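Local coordinates for protein esterase (PDB 7ATL) that probably hydrolyses carboxylic esters as a family VIII carboxylesterase with a beta-lactamase-like fold, and also shows promiscuous acyltransferase activity, at residues G141-S146 with E246-P251; Y343-F348 with V358-T363. All coordinates share one frame; numbering follows the deposited sequence.

Contact 1 of 2, residues G141-S146 with E246-P251; sequences GMELSS and EIELAP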
# COMPACT_ATOMS: atom_id res chain seq x y z
N GLY A 141 -8.00 8.66 4.54
CA GLY A 141 -7.63 8.83 3.12
C GLY A 141 -8.56 8.12 2.13
O GLY A 141 -8.34 8.30 0.92
N MET A 142 -9.58 7.38 2.56
CA MET A 142 -10.42 6.55 1.63
C MET A 142 -11.90 6.96 1.63
O MET A 142 -12.65 6.45 0.77
CB MET A 142 -10.27 5.07 1.99
CG MET A 142 -8.87 4.56 1.65
SD MET A 142 -8.50 2.99 2.44
CE MET A 142 -8.17 3.56 4.11
N GLU A 143 -12.27 7.91 2.49
CA GLU A 143 -13.67 8.35 2.75
C GLU A 143 -13.89 9.75 2.19
O GLU A 143 -12.90 10.42 1.83
CB GLU A 143 -13.96 8.31 4.26
CG GLU A 143 -13.23 9.38 5.07
CD GLU A 143 -11.82 8.95 5.43
OE1 GLU A 143 -11.67 8.29 6.47
OE2 GLU A 143 -10.87 9.23 4.64
N LEU A 144 -15.14 10.21 2.12
CA LEU A 144 -15.46 11.58 1.65
C LEU A 144 -15.14 12.57 2.78
O LEU A 144 -15.30 12.23 3.96
CB LEU A 144 -16.93 11.66 1.23
CG LEU A 144 -17.34 10.79 0.04
CD1 LEU A 144 -18.81 11.02 -0.30
CD2 LEU A 144 -16.48 11.06 -1.18
N SER A 145 -14.65 13.75 2.42
CA SER A 145 -14.35 14.84 3.36
C SER A 145 -14.22 16.15 2.58
O SER A 145 -14.01 16.10 1.36
CB SER A 145 -13.09 14.57 4.16
OG SER A 145 -11.94 15.18 3.58
N SER A 146 -14.27 17.27 3.31
CA SER A 146 -14.12 18.64 2.78
C SER A 146 -12.71 19.15 3.07
O SER A 146 -12.45 20.32 2.82
CB SER A 146 -15.15 19.55 3.39
OG SER A 146 -14.93 19.67 4.79
N GLU A 246 -13.50 -0.91 12.10
CA GLU A 246 -14.40 -0.54 10.99
C GLU A 246 -13.69 0.48 10.13
O GLU A 246 -13.10 1.40 10.68
CB GLU A 246 -15.75 -0.00 11.48
CG GLU A 246 -16.65 -1.08 12.06
CD GLU A 246 -18.11 -0.67 12.20
OE1 GLU A 246 -18.41 0.54 12.05
OE2 GLU A 246 -18.95 -1.56 12.44
N ILE A 247 -13.76 0.28 8.82
CA ILE A 247 -13.11 1.14 7.80
C ILE A 247 -14.22 1.80 6.99
O ILE A 247 -15.22 1.12 6.67
CB ILE A 247 -12.13 0.32 6.93
CG1 ILE A 247 -11.59 1.17 5.77
CG2 ILE A 247 -12.80 -0.95 6.41
CD1 ILE A 247 -10.43 0.56 5.07
N GLU A 248 -14.04 3.08 6.66
CA GLU A 248 -14.98 3.89 5.87
C GLU A 248 -14.44 4.01 4.45
O GLU A 248 -13.40 4.65 4.28
CB GLU A 248 -15.14 5.29 6.49
CG GLU A 248 -16.37 5.99 5.98
CD GLU A 248 -16.67 7.39 6.48
OE1 GLU A 248 -16.11 7.84 7.52
OE2 GLU A 248 -17.47 8.03 5.78
N LEU A 249 -15.15 3.45 3.47
CA LEU A 249 -14.71 3.48 2.06
C LEU A 249 -15.71 4.28 1.22
O LEU A 249 -16.92 4.13 1.42
CB LEU A 249 -14.62 2.05 1.53
CG LEU A 249 -13.54 1.20 2.18
CD1 LEU A 249 -13.63 -0.26 1.69
CD2 LEU A 249 -12.17 1.80 1.92
N ALA A 250 -15.17 5.09 0.32
CA ALA A 250 -15.94 5.92 -0.62
C ALA A 250 -15.32 5.76 -2.00
O ALA A 250 -14.47 6.54 -2.42
CB ALA A 250 -15.97 7.34 -0.13
N PRO A 251 -15.74 4.71 -2.75
CA PRO A 251 -15.23 4.47 -4.10
C PRO A 251 -15.34 5.64 -5.10
O PRO A 251 -14.59 5.64 -6.03
CB PRO A 251 -16.02 3.25 -4.58
CG PRO A 251 -16.35 2.55 -3.28
CD PRO A 251 -16.66 3.66 -2.30
O HOH W 1 -11.25 5.69 5.39
O HOH W 2 -17.45 8.42 3.18
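Between helices 132-136 and 149-157 the chain runs through an irregular loop, and Met142, Glu143 and Leu144 of it settle against strand 246-249 and Ala250 just beyond its end. One direct backbone hydrogen bond joins the two: Ala250 N gives its proton to Met142 O at 2.9 Å, coming in from above the carbonyl plane. Glu143 folds its acid back on its own loop. CG takes the crowded position between backbone N and carbonyl carbon (chi1 70°), and a bend at chi2 (-84°) brings OE2 round to accept from Gly141 N on its syn lone pair at 2.9 Å, with a weak second bond from Met142 N. The backbone at Gly141, with phi 105°, suits glycine. Meanwhile OE1 is taken by Asp140 N and by a salt bridge to Arg124. The extended Glu248 crosses at about a right angle, so that Glu143 CB sits over its carboxylate, 3.6 Å from CD. The two acids come within 4.6 Å, OE1 to OE1, a repulsion presumably offset by Arg124, which also pairs with Glu248 OE1. Two waters stitch the seam: one donates to Glu248 O and weakly to Glu143 OE1, the other links Leu144 N to Glu248 OE2. Apolar packing completes the contact in two places. Leu144 CG rests on Ala250 CB at 3.7 Å, while Met142 runs alongside Leu249, CB to CD2 3.8 Å, and its CE meets Ile247 CD1. An irregular loop thus packs on the edge of a two-stranded antiparallel sheet in a beta-lactamase-like fold, two glutamates sharing one arginine.

Contact 2 of 2, residues Y343-F348 with V358-T363; sequences YGHSWF and VALTNT
This is an antiparallel beta-hairpin pairing inside the main sheet of the beta-lactamase-like fold; the axes of segments 345-348 and 358-361 approach to 4.9 Å. Ser346 and Ala359 form the hydrogen-bonded pair: Ser346 N reaches Ala359 O at 3.1 Å, and Ala359 N returns to Ser346 O at 3.0 Å. A water takes the proton of Ser346 OG and donates to Ala359 O, so that carbonyl is gripped twice. Further along, Thr361 N points at His345 ND1 from 3.3 Å, lying within 1° of the ring plane, and bonds weakly to Gly344 O as well, while NE2 bonds to Arg62 O; the pair is consistent with a neutral ring carrying its proton on NE2. Leu360 CD2 packs over one face of this ring in a CH-pi contact, 3.9 Å from the centroid. Thr361 OG1 gives its proton to a lone pair of Gly344 O at 2.8 Å and accepts from Thr363 N, an ST turn that finishes the strand. Gly344 and His345 together face Gly341 of strand 337-341 in a classic beta bulge. Around the hairpin, helix 271-283 packs on Trp347, Val358 and Leu360, helix 372-381 touches Ser346 and Thr361, and strands 337-341 and 27-34 flank the pair.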
# COMPACT_ATOMS: atom_id res chain seq x y z
N TYR A 343 -8.45 -2.64 -0.51
CA TYR A 343 -9.37 -2.78 -1.68
C TYR A 343 -9.24 -4.17 -2.31
O TYR A 343 -10.17 -4.59 -3.02
CB TYR A 343 -9.19 -1.65 -2.71
CG TYR A 343 -10.02 -0.42 -2.43
CD1 TYR A 343 -11.40 -0.48 -2.44
CD2 TYR A 343 -9.43 0.81 -2.18
CE1 TYR A 343 -12.18 0.64 -2.19
CE2 TYR A 343 -10.19 1.94 -1.94
CZ TYR A 343 -11.57 1.85 -1.95
OH TYR A 343 -12.35 2.94 -1.72
N GLY A 344 -8.10 -4.84 -2.11
CA GLY A 344 -7.94 -6.29 -2.35
C GLY A 344 -6.64 -6.62 -3.06
O GLY A 344 -6.72 -7.31 -4.06
N HIS A 345 -5.49 -6.19 -2.55
CA HIS A 345 -4.20 -6.32 -3.28
C HIS A 345 -3.13 -6.98 -2.40
O HIS A 345 -3.22 -6.87 -1.14
CB HIS A 345 -3.68 -4.99 -3.84
CG HIS A 345 -4.72 -4.10 -4.44
ND1 HIS A 345 -5.65 -4.55 -5.35
CD2 HIS A 345 -4.96 -2.78 -4.25
CE1 HIS A 345 -6.41 -3.52 -5.72
NE2 HIS A 345 -6.01 -2.42 -5.04
N SER A 346 -2.19 -7.67 -3.06
CA SER A 346 -0.91 -8.14 -2.47
C SER A 346 0.22 -7.87 -3.48
O SER A 346 -0.06 -7.75 -4.67
CB SER A 346 -0.96 -9.58 -2.03
OG SER A 346 -1.25 -10.44 -3.11
N TRP A 347 1.43 -7.68 -2.98
CA TRP A 347 2.63 -7.59 -3.83
C TRP A 347 3.85 -8.00 -2.99
O TRP A 347 3.80 -7.89 -1.76
CB TRP A 347 2.79 -6.19 -4.44
CG TRP A 347 3.02 -5.13 -3.42
CD1 TRP A 347 2.08 -4.32 -2.86
CD2 TRP A 347 4.28 -4.78 -2.79
NE1 TRP A 347 2.67 -3.49 -1.95
CE2 TRP A 347 4.01 -3.75 -1.87
CE3 TRP A 347 5.60 -5.23 -2.92
CZ2 TRP A 347 5.01 -3.17 -1.08
CZ3 TRP A 347 6.58 -4.65 -2.15
CH2 TRP A 347 6.29 -3.63 -1.24
N PHE A 348 4.88 -8.51 -3.65
CA PHE A 348 6.16 -8.86 -3.00
C PHE A 348 7.21 -9.03 -4.08
O PHE A 348 6.85 -9.35 -5.22
CB PHE A 348 6.02 -10.11 -2.11
CG PHE A 348 5.70 -11.42 -2.80
CD1 PHE A 348 6.71 -12.18 -3.38
CD2 PHE A 348 4.40 -11.90 -2.85
CE1 PHE A 348 6.41 -13.40 -3.99
CE2 PHE A 348 4.11 -13.11 -3.46
CZ PHE A 348 5.11 -13.86 -4.03
N VAL A 358 2.65 -9.16 -8.46
CA VAL A 358 1.59 -8.14 -8.25
C VAL A 358 0.24 -8.84 -8.44
O VAL A 358 0.01 -9.46 -9.50
CB VAL A 358 1.74 -6.95 -9.21
CG1 VAL A 358 0.50 -6.07 -9.18
CG2 VAL A 358 2.98 -6.14 -8.90
N ALA A 359 -0.63 -8.75 -7.44
CA ALA A 359 -1.96 -9.41 -7.45
C ALA A 359 -3.01 -8.38 -7.05
O ALA A 359 -3.31 -8.26 -5.85
CB ALA A 359 -1.91 -10.57 -6.50
N LEU A 360 -3.49 -7.61 -8.02
CA LEU A 360 -4.55 -6.58 -7.81
C LEU A 360 -5.91 -7.25 -7.98
O LEU A 360 -6.07 -7.97 -8.97
CB LEU A 360 -4.37 -5.45 -8.83
CG LEU A 360 -3.03 -4.70 -8.74
CD1 LEU A 360 -3.08 -3.41 -9.53
CD2 LEU A 360 -2.63 -4.41 -7.30
N THR A 361 -6.83 -7.07 -7.05
CA THR A 361 -8.24 -7.53 -7.19
C THR A 361 -9.18 -6.37 -6.87
O THR A 361 -8.75 -5.34 -6.36
CB THR A 361 -8.60 -8.76 -6.34
OG1 THR A 361 -9.14 -8.38 -5.08
CG2 THR A 361 -7.44 -9.72 -6.13
N ASN A 362 -10.45 -6.57 -7.18
CA ASN A 362 -11.51 -5.57 -6.97
C ASN A 362 -12.38 -6.12 -5.85
O ASN A 362 -13.53 -5.70 -5.77
CB ASN A 362 -12.28 -5.33 -8.26
CG ASN A 362 -13.01 -6.56 -8.74
OD1 ASN A 362 -13.00 -7.60 -8.08
ND2 ASN A 362 -13.69 -6.45 -9.87
N THR A 363 -11.85 -7.01 -5.02
CA THR A 363 -12.61 -7.71 -3.96
C THR A 363 -11.90 -7.56 -2.61
O THR A 363 -10.90 -8.24 -2.37
CB THR A 363 -12.81 -9.16 -4.39
OG1 THR A 363 -13.49 -9.11 -5.65
CG2 THR A 363 -13.60 -9.97 -3.38
O HOH W 3 -3.81 -10.27 -3.98

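In the fold
Contact 1 and contact 2 have centres about 19 Å apart, yet they meet through one side chain: Tyr343 of contact 2 brings its OH to 3.8 Å from Leu249 CD2 and 4.0 Å from Pro251 N, both of contact 1. Arg62 also bridges them, its guanidinium bonding to Pro251 O and its backbone O to His345 NE2. Ser65 and Lys68, at the start of helix 67-80, fit the SxxK pattern of this family, Ser65 being the probable nucleophile, with Tyr123 as the likely third member. Tyr343 N bonds to Ser64 OG and His345 packs on Val66, so contact 2 touches both neighbours of Ser65, while Arg124, next to Tyr123, ties the glutamates of contact 1.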